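Local coordinates for protein phospholipase C-beta (PLC-beta) (Sepia officinalis, PDB 3QR0) that is a multidomain phospholipase of the C-beta class, combining PH, EF-hand-like, TIM-barrel and C2 modules and holding a calcium ion in its barrel, at residues 338-342 and 380-384; 356-360 and 399-404; 412-418 and 465-470. All blocks are in the same frame, centred on the assembly; numbering follows the deposited sequence.

Contact 1. Residues 338-342 and 380-384. With CA (calcium ion), chain B.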
loop_
_atom_site.group_PDB
_atom_site.type_symbol
_atom_site.label_atom_id
_atom_site.label_comp_id
_atom_site.label_asym_id
_atom_site.label_seq_id
_atom_site.Cartn_x
_atom_site.Cartn_y
_atom_site.Cartn_z
ATOM N N HIS A 338 -1.310 3.304 -15.068
ATOM C CA HIS A 338 -1.055 3.518 -16.504
ATOM C C HIS A 338 -0.854 2.187 -17.254
ATOM O O HIS A 338 -0.237 1.265 -16.711
ATOM C CB HIS A 338 0.206 4.377 -16.691
ATOM C CG HIS A 338 0.664 4.477 -18.117
ATOM N ND1 HIS A 338 1.836 3.909 -18.568
ATOM C CD2 HIS A 338 0.100 5.074 -19.192
ATOM C CE1 HIS A 338 1.973 4.154 -19.860
ATOM N NE2 HIS A 338 0.932 4.858 -20.263
ATOM N N ASN A 339 -1.319 2.127 -18.513
ATOM C CA ASN A 339 -1.266 0.907 -19.366
ATOM C C ASN A 339 -1.343 -0.337 -18.491
ATOM O O ASN A 339 -0.419 -1.158 -18.437
ATOM C CB ASN A 339 -0.014 0.871 -20.273
ATOM C CG ASN A 339 -0.135 1.762 -21.523
ATOM O OD1 ASN A 339 -1.192 2.331 -21.814
ATOM N ND2 ASN A 339 0.962 1.870 -22.272
ATOM N N THR A 340 -2.472 -0.440 -17.805
ATOM C CA THR A 340 -2.693 -1.394 -16.725
ATOM C C THR A 340 -2.516 -2.842 -17.171
ATOM O O THR A 340 -2.061 -3.689 -16.398
ATOM C CB THR A 340 -4.120 -1.210 -16.167
ATOM O OG1 THR A 340 -4.346 0.181 -15.901
ATOM C CG2 THR A 340 -4.334 -2.029 -14.892
ATOM N N TYR A 341 -2.881 -3.105 -18.425
ATOM C CA TYR A 341 -2.765 -4.428 -19.043
ATOM C C TYR A 341 -1.339 -4.996 -19.107
ATOM O O TYR A 341 -1.171 -6.209 -19.200
ATOM C CB TYR A 341 -3.392 -4.421 -20.458
ATOM C CG TYR A 341 -2.788 -3.397 -21.396
ATOM C CD1 TYR A 341 -1.740 -3.740 -22.246
ATOM C CD2 TYR A 341 -3.264 -2.087 -21.433
ATOM C CE1 TYR A 341 -1.175 -2.811 -23.101
ATOM C CE2 TYR A 341 -2.702 -1.150 -22.276
ATOM C CZ TYR A 341 -1.657 -1.518 -23.115
ATOM O OH TYR A 341 -1.092 -0.597 -23.957
ATOM N N LEU A 342 -0.320 -4.135 -19.053
ATOM C CA LEU A 342 1.073 -4.578 -19.174
ATOM C C LEU A 342 1.658 -5.047 -17.841
ATOM O O LEU A 342 1.540 -4.361 -16.820
ATOM C CB LEU A 342 1.942 -3.456 -19.758
ATOM C CG LEU A 342 1.594 -3.045 -21.189
ATOM C CD1 LEU A 342 2.413 -1.834 -21.623
ATOM C CD2 LEU A 342 1.778 -4.210 -22.168
ATOM N N ILE A 380 -9.571 -6.264 -28.802
ATOM C CA ILE A 380 -8.489 -6.721 -27.945
ATOM C C ILE A 380 -7.869 -5.543 -27.225
ATOM O O ILE A 380 -8.101 -4.388 -27.584
ATOM C CB ILE A 380 -7.389 -7.445 -28.750
ATOM C CG1 ILE A 380 -6.736 -6.489 -29.758
ATOM C CG2 ILE A 380 -7.965 -8.677 -29.443
ATOM C CD1 ILE A 380 -5.625 -7.108 -30.558
ATOM N N ILE A 381 -7.086 -5.855 -26.201
ATOM C CA ILE A 381 -6.288 -4.866 -25.482
ATOM C C ILE A 381 -4.816 -5.207 -25.645
ATOM O O ILE A 381 -4.407 -6.352 -25.438
ATOM C CB ILE A 381 -6.658 -4.820 -23.993
ATOM C CG1 ILE A 381 -8.054 -4.214 -23.825
ATOM C CG2 ILE A 381 -5.621 -4.013 -23.192
ATOM C CD1 ILE A 381 -8.573 -4.229 -22.388
ATOM N N THR A 382 -4.026 -4.208 -26.031
ATOM C CA THR A 382 -2.592 -4.380 -26.225
ATOM C C THR A 382 -1.934 -3.015 -26.409
ATOM O O THR A 382 -2.627 -1.999 -26.533
ATOM C CB THR A 382 -2.281 -5.277 -27.461
ATOM O OG1 THR A 382 -0.901 -5.663 -27.442
ATOM C CG2 THR A 382 -2.591 -4.555 -28.775
ATOM N N HIS A 383 -0.604 -2.993 -26.420
ATOM C CA HIS A 383 0.135 -1.778 -26.755
ATOM C C HIS A 383 0.389 -1.792 -28.259
ATOM O O HIS A 383 1.185 -2.589 -28.759
ATOM C CB HIS A 383 1.450 -1.691 -25.966
ATOM C CG HIS A 383 2.062 -0.321 -25.951
ATOM N ND1 HIS A 383 3.320 -0.075 -25.443
ATOM C CD2 HIS A 383 1.588 0.877 -26.375
ATOM C CE1 HIS A 383 3.596 1.213 -25.556
ATOM N NE2 HIS A 383 2.561 1.815 -26.119
ATOM N N GLY A 384 -0.312 -0.921 -28.978
ATOM C CA GLY A 384 -0.263 -0.906 -30.434
ATOM C C GLY A 384 1.115 -0.672 -31.029
ATOM O O GLY A 384 1.919 0.079 -30.477
HETATM CA CA CA B . -2.098 3.686 -23.405
HETATM O O HOH W 1 -0.508 5.366 -22.639
HETATM O O HOH W 2 -0.035 3.693 -24.742
#
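Tyr341 and Ile381 make up the apolar part of this contact. The CG2 methyl of Ile381 slants in against the root of the tyrosine ring, 3.4 Å from Tyr341 CG, and also reaches CB and CD2. The ring meets it because Tyr341 CG is set between its own backbone N and carbonyl carbon (chi1 57°). Farther along, the ring runs beside the backbone of 380-384, with the N of Thr382 over one face. The hydroxyl packs against the start of His383, Tyr341 OH lying 3.3 Å from His383 CA, while its hydrogen bond goes to Asp370.

The approaches of Asn339 and Leu342 to the His383 ring are looser. The amide nitrogen ND2 of Asn339 stands over the centre of the His383 ring, 4.1 Å above its plane, with amide and ring planes 60° apart. Leu342 CD1 approaches His383 ND1 obliquely at 4.3 Å. Gln346 ties the two sides together, its side-chain oxygen bonding to Asn339 ND2 and its backbone oxygen to His383 ND1.

Residues 339-342 form a type I beta turn, closed by Leu342 N to Asn339 O at 3.0 Å, in the loop after strand 332-334 of the TIM barrel. Such loops following barrel strands commonly carry the functional groups of this fold, and here the turn presents a metal ligand.

Metal coordination is the remaining interaction. Asn339 OD1 binds the calcium ion at 2.3 Å, and Glu368, Asp370 and Glu417 supply the other protein ligands. Two waters also reach the ion; one accepts from Asn339 ND2 at 3.2 Å, so both ends of this amide are engaged. The other is hydrogen-bonded to His338 NE2 at 2.8 Å, which makes this histidine a second-shell neighbour of the metal.

Contact 2. Residues 356-360 and 399-404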
loop_
_atom_site.group_PDB
_atom_site.type_symbol
_atom_site.label_atom_id
_atom_site.label_comp_id
_atom_site.label_asym_id
_atom_site.label_seq_id
_atom_site.Cartn_x
_atom_site.Cartn_y
_atom_site.Cartn_z
ATOM N N TYR A 356 -5.495 -6.739 -14.023
ATOM C CA TYR A 356 -6.606 -5.834 -13.698
ATOM C C TYR A 356 -7.203 -6.127 -12.328
ATOM O O TYR A 356 -7.487 -5.211 -11.562
ATOM C CB TYR A 356 -7.695 -5.858 -14.776
ATOM C CG TYR A 356 -7.316 -5.061 -15.998
ATOM C CD1 TYR A 356 -7.613 -3.700 -16.091
ATOM C CD2 TYR A 356 -6.639 -5.660 -17.053
ATOM C CE1 TYR A 356 -7.248 -2.963 -17.212
ATOM C CE2 TYR A 356 -6.276 -4.936 -18.176
ATOM C CZ TYR A 356 -6.576 -3.595 -18.252
ATOM O OH TYR A 356 -6.200 -2.895 -19.374
ATOM N N ARG A 357 -7.379 -7.408 -12.013
ATOM C CA ARG A 357 -7.867 -7.797 -10.700
ATOM C C ARG A 357 -6.849 -7.356 -9.649
ATOM O O ARG A 357 -7.211 -6.743 -8.655
ATOM C CB ARG A 357 -8.099 -9.312 -10.623
ATOM C CG ARG A 357 -9.114 -9.843 -11.611
ATOM C CD ARG A 357 -9.478 -11.299 -11.344
ATOM N NE ARG A 357 -10.342 -11.825 -12.400
ATOM C CZ ARG A 357 -9.934 -12.432 -13.520
ATOM N NH1 ARG A 357 -8.649 -12.650 -13.770
ATOM N NH2 ARG A 357 -10.835 -12.846 -14.398
ATOM N N GLN A 358 -5.565 -7.632 -9.888
ATOM C CA GLN A 358 -4.535 -7.313 -8.895
ATOM C C GLN A 358 -4.416 -5.818 -8.626
ATOM O O GLN A 358 -4.256 -5.409 -7.475
ATOM C CB GLN A 358 -3.170 -7.888 -9.293
ATOM C CG GLN A 358 -3.107 -9.408 -9.267
ATOM C CD GLN A 358 -3.470 -9.996 -7.918
ATOM O OE1 GLN A 358 -3.029 -9.509 -6.876
ATOM N NE2 GLN A 358 -4.274 -11.058 -7.931
ATOM N N VAL A 359 -4.493 -5.005 -9.676
ATOM C CA VAL A 359 -4.400 -3.550 -9.515
ATOM C C VAL A 359 -5.589 -2.997 -8.722
ATOM O O VAL A 359 -5.413 -2.158 -7.826
ATOM C CB VAL A 359 -4.238 -2.843 -10.885
ATOM C CG1 VAL A 359 -4.418 -1.338 -10.753
ATOM C CG2 VAL A 359 -2.864 -3.171 -11.471
ATOM N N LEU A 360 -6.790 -3.500 -9.014
ATOM C CA LEU A 360 -7.995 -3.084 -8.289
ATOM C C LEU A 360 -7.954 -3.510 -6.816
ATOM O O LEU A 360 -8.508 -2.833 -5.949
ATOM C CB LEU A 360 -9.254 -3.628 -8.976
ATOM C CG LEU A 360 -9.632 -2.904 -10.276
ATOM C CD1 LEU A 360 -10.599 -3.728 -11.107
ATOM C CD2 LEU A 360 -10.218 -1.525 -9.972
ATOM N N ALA A 399 -13.222 -9.148 -15.663
ATOM C CA ALA A 399 -12.232 -9.097 -14.575
ATOM C C ALA A 399 -12.421 -7.847 -13.717
ATOM O O ALA A 399 -12.445 -7.921 -12.480
ATOM C CB ALA A 399 -10.811 -9.127 -15.145
ATOM N N ILE A 400 -12.566 -6.703 -14.377
ATOM C CA ILE A 400 -12.824 -5.444 -13.685
ATOM C C ILE A 400 -14.121 -5.526 -12.869
ATOM O O ILE A 400 -14.160 -5.115 -11.705
ATOM C CB ILE A 400 -12.883 -4.247 -14.674
ATOM C CG1 ILE A 400 -11.492 -3.985 -15.271
ATOM C CG2 ILE A 400 -13.382 -2.989 -13.968
ATOM C CD1 ILE A 400 -11.479 -3.050 -16.465
ATOM N N ALA A 401 -15.169 -6.079 -13.477
ATOM C CA ALA A 401 -16.465 -6.203 -12.814
ATOM C C ALA A 401 -16.370 -7.058 -11.544
ATOM O O ALA A 401 -17.028 -6.764 -10.550
ATOM C CB ALA A 401 -17.509 -6.774 -13.780
ATOM N N GLU A 402 -15.539 -8.098 -11.574
ATOM C CA GLU A 402 -15.320 -8.947 -10.403
ATOM C C GLU A 402 -14.640 -8.212 -9.239
ATOM O O GLU A 402 -15.080 -8.311 -8.091
ATOM C CB GLU A 402 -14.477 -10.176 -10.784
ATOM C CG GLU A 402 -14.204 -11.130 -9.624
ATOM C CD GLU A 402 -13.162 -12.189 -9.929
ATOM O OE1 GLU A 402 -12.843 -12.428 -11.119
ATOM O OE2 GLU A 402 -12.668 -12.796 -8.954
ATOM N N SER A 403 -13.567 -7.486 -9.532
ATOM C CA SER A 403 -12.649 -7.010 -8.494
ATOM C C SER A 403 -12.817 -5.537 -8.119
ATOM O O SER A 403 -12.279 -5.095 -7.107
ATOM C CB SER A 403 -11.208 -7.264 -8.940
ATOM O OG SER A 403 -11.015 -8.640 -9.232
ATOM N N ALA A 404 -13.578 -4.791 -8.918
ATOM C CA ALA A 404 -13.660 -3.329 -8.798
ATOM C C ALA A 404 -13.919 -2.814 -7.385
ATOM O O ALA A 404 -13.308 -1.836 -6.963
ATOM C CB ALA A 404 -14.729 -2.787 -9.743
HETATM O O HOH W 3 -13.738 -12.157 -13.596
HETATM O O HOH W 4 -10.978 -3.751 -5.081
#
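Ala399 meets Arg357 where the second helix first reaches the contact: its CB lies over one face of the guanidinium group, 3.6 Å above the plane and offset toward the rim. One residue on, Ile400 divides its branches. Its CD1 comes obliquely to the Tyr356 ring, 3.9 Å from Tyr356 CD1, whereas its CG2 touches Leu360 CD1 at 4.1 Å.

Glu402 brings charge. Arg357, extended from CG to NE, gives a hydrogen bond within a salt bridge from NE to Glu402 OE1, 2.9 Å long and bent to 140° at the hydrogen. The oxygen is met from 49° above its carboxylate plane. A water in the guanidinium plane accepts from Arg357 NH2 and donates to the same OE1, bridging the pair a second time; Glu354 takes NH1.

The two helices belong to the outer layer of the TIM barrel, running side by side in the same sense, the axes of the two segments coming within 8.7 Å at a crossing angle of -30°. Strand 366-372 lies beneath, where Tyr356 packs on Leu367 and Leu369.

Ser403 fits close beside the first helix, its OG 3.3 Å from Arg357 CG. Its carbonyl and that of Leu360 both accept from one water. Ala404 borders the isobutyl group of Leu360, whose CD1 lies 3.8 Å from Ala404 N.

Contact 3. Residues 412-418 and 465-470. With CA (calcium ion), chain B.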
loop_
_atom_site.group_PDB
_atom_site.type_symbol
_atom_site.label_atom_id
_atom_site.label_comp_id
_atom_site.label_asym_id
_atom_site.label_seq_id
_atom_site.Cartn_x
_atom_site.Cartn_y
_atom_site.Cartn_z
ATOM N N VAL A 412 -14.689 3.886 -9.664
ATOM C CA VAL A 412 -13.604 3.501 -10.541
ATOM C C VAL A 412 -13.745 4.283 -11.835
ATOM O O VAL A 412 -14.851 4.512 -12.309
ATOM C CB VAL A 412 -13.615 1.980 -10.801
ATOM C CG1 VAL A 412 -12.742 1.606 -12.014
ATOM C CG2 VAL A 412 -13.159 1.240 -9.549
ATOM N N ILE A 413 -12.619 4.727 -12.378
ATOM C CA ILE A 413 -12.598 5.427 -13.657
ATOM C C ILE A 413 -11.788 4.588 -14.640
ATOM O O ILE A 413 -10.651 4.211 -14.357
ATOM C CB ILE A 413 -11.978 6.837 -13.519
ATOM C CG1 ILE A 413 -12.820 7.705 -12.578
ATOM C CG2 ILE A 413 -11.878 7.507 -14.889
ATOM C CD1 ILE A 413 -12.085 8.951 -12.030
ATOM N N LEU A 414 -12.382 4.276 -15.786
ATOM C CA LEU A 414 -11.691 3.520 -16.821
ATOM C C LEU A 414 -11.284 4.459 -17.942
ATOM O O LEU A 414 -12.131 5.050 -18.607
ATOM C CB LEU A 414 -12.577 2.406 -17.370
ATOM C CG LEU A 414 -13.141 1.423 -16.341
ATOM C CD1 LEU A 414 -13.959 0.352 -17.042
ATOM C CD2 LEU A 414 -12.031 0.794 -15.512
ATOM N N SER A 415 -9.978 4.599 -18.129
ATOM C CA SER A 415 -9.417 5.436 -19.178
ATOM C C SER A 415 -9.279 4.596 -20.445
ATOM O O SER A 415 -8.412 3.716 -20.529
ATOM C CB SER A 415 -8.061 6.004 -18.738
ATOM O OG SER A 415 -7.470 6.785 -19.766
ATOM N N PHE A 416 -10.161 4.853 -21.409
ATOM C CA PHE A 416 -10.130 4.190 -22.706
ATOM C C PHE A 416 -9.229 4.955 -23.673
ATOM O O PHE A 416 -9.424 6.144 -23.911
ATOM C CB PHE A 416 -11.534 4.095 -23.311
ATOM C CG PHE A 416 -12.364 2.959 -22.772
ATOM C CD1 PHE A 416 -12.852 1.976 -23.620
ATOM C CD2 PHE A 416 -12.661 2.873 -21.417
ATOM C CE1 PHE A 416 -13.628 0.921 -23.123
ATOM C CE2 PHE A 416 -13.427 1.826 -20.912
ATOM C CZ PHE A 416 -13.912 0.851 -21.768
ATOM N N GLU A 417 -8.236 4.269 -24.219
ATOM C CA GLU A 417 -7.513 4.764 -25.378
ATOM C C GLU A 417 -8.063 3.945 -26.539
ATOM O O GLU A 417 -7.709 2.782 -26.721
ATOM C CB GLU A 417 -6.013 4.574 -25.208
ATOM C CG GLU A 417 -5.181 5.339 -26.205
ATOM C CD GLU A 417 -3.726 4.915 -26.180
ATOM O OE1 GLU A 417 -3.096 5.006 -25.106
ATOM O OE2 GLU A 417 -3.219 4.484 -27.235
ATOM N N ASN A 418 -8.959 4.563 -27.298
ATOM C CA ASN A 418 -9.817 3.848 -28.234
ATOM C C ASN A 418 -9.291 3.908 -29.668
ATOM O O ASN A 418 -9.226 4.979 -30.260
ATOM C CB ASN A 418 -11.211 4.469 -28.153
ATOM C CG ASN A 418 -12.293 3.564 -28.675
ATOM O OD1 ASN A 418 -12.046 2.662 -29.479
ATOM N ND2 ASN A 418 -13.524 3.815 -28.234
ATOM N N LYS A 465 -19.750 2.709 -8.474
ATOM C CA LYS A 465 -19.974 3.080 -9.869
ATOM C C LYS A 465 -18.669 3.100 -10.662
ATOM O O LYS A 465 -17.612 3.473 -10.139
ATOM C CB LYS A 465 -20.664 4.443 -9.976
ATOM C CG LYS A 465 -22.045 4.513 -9.318
ATOM C CD LYS A 465 -23.062 3.664 -10.056
ATOM C CE LYS A 465 -24.405 3.640 -9.348
ATOM N NZ LYS A 465 -25.266 2.583 -9.932
ATOM N N ILE A 466 -18.765 2.670 -11.919
ATOM C CA ILE A 466 -17.654 2.666 -12.861
ATOM C C ILE A 466 -17.931 3.751 -13.890
ATOM O O ILE A 466 -18.997 3.761 -14.519
ATOM C CB ILE A 466 -17.525 1.299 -13.564
ATOM C CG1 ILE A 466 -17.085 0.228 -12.559
ATOM C CG2 ILE A 466 -16.524 1.379 -14.734
ATOM C CD1 ILE A 466 -17.378 -1.195 -13.008
ATOM N N LEU A 467 -16.994 4.688 -14.023
ATOM C CA LEU A 467 -17.112 5.778 -14.986
ATOM C C LEU A 467 -16.212 5.521 -16.181
ATOM O O LEU A 467 -15.098 5.002 -16.032
ATOM C CB LEU A 467 -16.758 7.122 -14.346
ATOM C CG LEU A 467 -17.820 7.678 -13.399
ATOM C CD1 LEU A 467 -17.671 7.051 -12.030
ATOM C CD2 LEU A 467 -17.726 9.203 -13.311
ATOM N N ILE A 468 -16.707 5.878 -17.361
ATOM C CA ILE A 468 -15.977 5.681 -18.601
ATOM C C ILE A 468 -15.409 7.000 -19.086
ATOM O O ILE A 468 -16.153 7.953 -19.312
ATOM C CB ILE A 468 -16.875 5.124 -19.731
ATOM C CG1 ILE A 468 -17.596 3.852 -19.280
ATOM C CG2 ILE A 468 -16.033 4.848 -20.979
ATOM C CD1 ILE A 468 -16.673 2.739 -18.844
ATOM N N LYS A 469 -14.089 7.030 -19.255
ATOM C CA LYS A 469 -13.389 8.158 -19.855
ATOM C C LYS A 469 -13.048 7.786 -21.295
ATOM O O LYS A 469 -12.189 6.936 -21.549
ATOM C CB LYS A 469 -12.125 8.489 -19.058
ATOM C CG LYS A 469 -11.174 9.480 -19.728
ATOM C CD LYS A 469 -9.857 9.577 -18.971
ATOM C CE LYS A 469 -8.740 10.144 -19.839
ATOM N NZ LYS A 469 -8.437 9.297 -21.043
ATOM N N ASN A 470 -13.746 8.424 -22.228
ATOM C CA ASN A 470 -13.579 8.188 -23.655
ATOM C C ASN A 470 -14.025 9.435 -24.399
ATOM O O ASN A 470 -14.860 10.191 -23.897
ATOM C CB ASN A 470 -14.418 6.985 -24.092
ATOM C CG ASN A 470 -14.088 6.508 -25.498
ATOM O OD1 ASN A 470 -13.280 5.599 -25.680
ATOM N ND2 ASN A 470 -14.722 7.113 -26.500
HETATM CA CA CA B . -2.098 3.686 -23.405
HETATM O O HOH W 5 -10.061 8.460 -23.102
HETATM O O HOH W 2 -0.035 3.693 -24.742
HETATM O O HOH W 1 -0.508 5.366 -22.639
#
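Val412 to Ser415 pair in parallel register with Ile466 to Lys469, their segment axes 4.6 Å apart and twisted by -24°. Five backbone hydrogen bonds join the strands. Val412, Leu414 and Phe416 donate to Lys465, Leu467 and Lys469, and Val412 and Leu414 accept from Leu467 and Lys469, so every second residue of 412-416 is bonded. The shortest is Leu467 N to Val412 O at 2.7 Å. Leu467 O and Val412 O each also receive a CA-H...O contact.

Val412, Leu414, Ile466 and Ile468 share one face of the sheet. Leu414 CD1 reaches across to Ile466 CG2 at 3.6 Å and also touches Ile468 CD1. Phe416 comes obliquely against the other branch of Ile468, with Phe416 CD2 3.9 Å from Ile468 CG2. Parallel neighbours of this kind build the wall of a TIM barrel, and helix 422-436, which follows the first strand, packs against this hydrophobic face through Phe436.

Ile413, Leu467, Ser415 and Lys469 occupy the other face. Lys469 is extended until its last torsion (chi4 -61°), which swings NZ onto Ser415 OG, a hydrogen bond of 3.0 Å. A water accepts from the same NZ and donates to the carbonyls of Phe416 and Lys469, so the buried amino group, probably charged, has polar partners.

Past the paired residues, Asn418 ND2 donates to Asn470 OD1 at 3.1 Å, tilted 23° from the carbonyl plane. Glu417, extended beyond CG, carries OE1 to the calcium ion at 2.4 Å, while its OE2 is hydrogen-bonded to Thr503 and His419.

Overall arrangement
Contacts 1 and 3 approach the calcium ion from two parts of the barrel: Asn339 comes from a loop and Glu417 from a strand, and the same two metal-bound waters lie beside both. Their centres are 14 Å apart and their nearest protein atoms about 5 Å; the ion, its two waters and strand 366-372, which carries Glu368 and Asp370, lie between them. Contact 2 lies in the helical layer outside the barrel strands and touches both. Tyr356 OH packs 3.4 Å from Tyr341 CB, and Ile400 CD1 lies 4.0 Å from Leu414 CD2. The nearest Tyr356 side-chain atom is about 9 Å from the ion, yet its OH is hydrogen-bonded to the backbone oxygen of Glu368, a metal ligand.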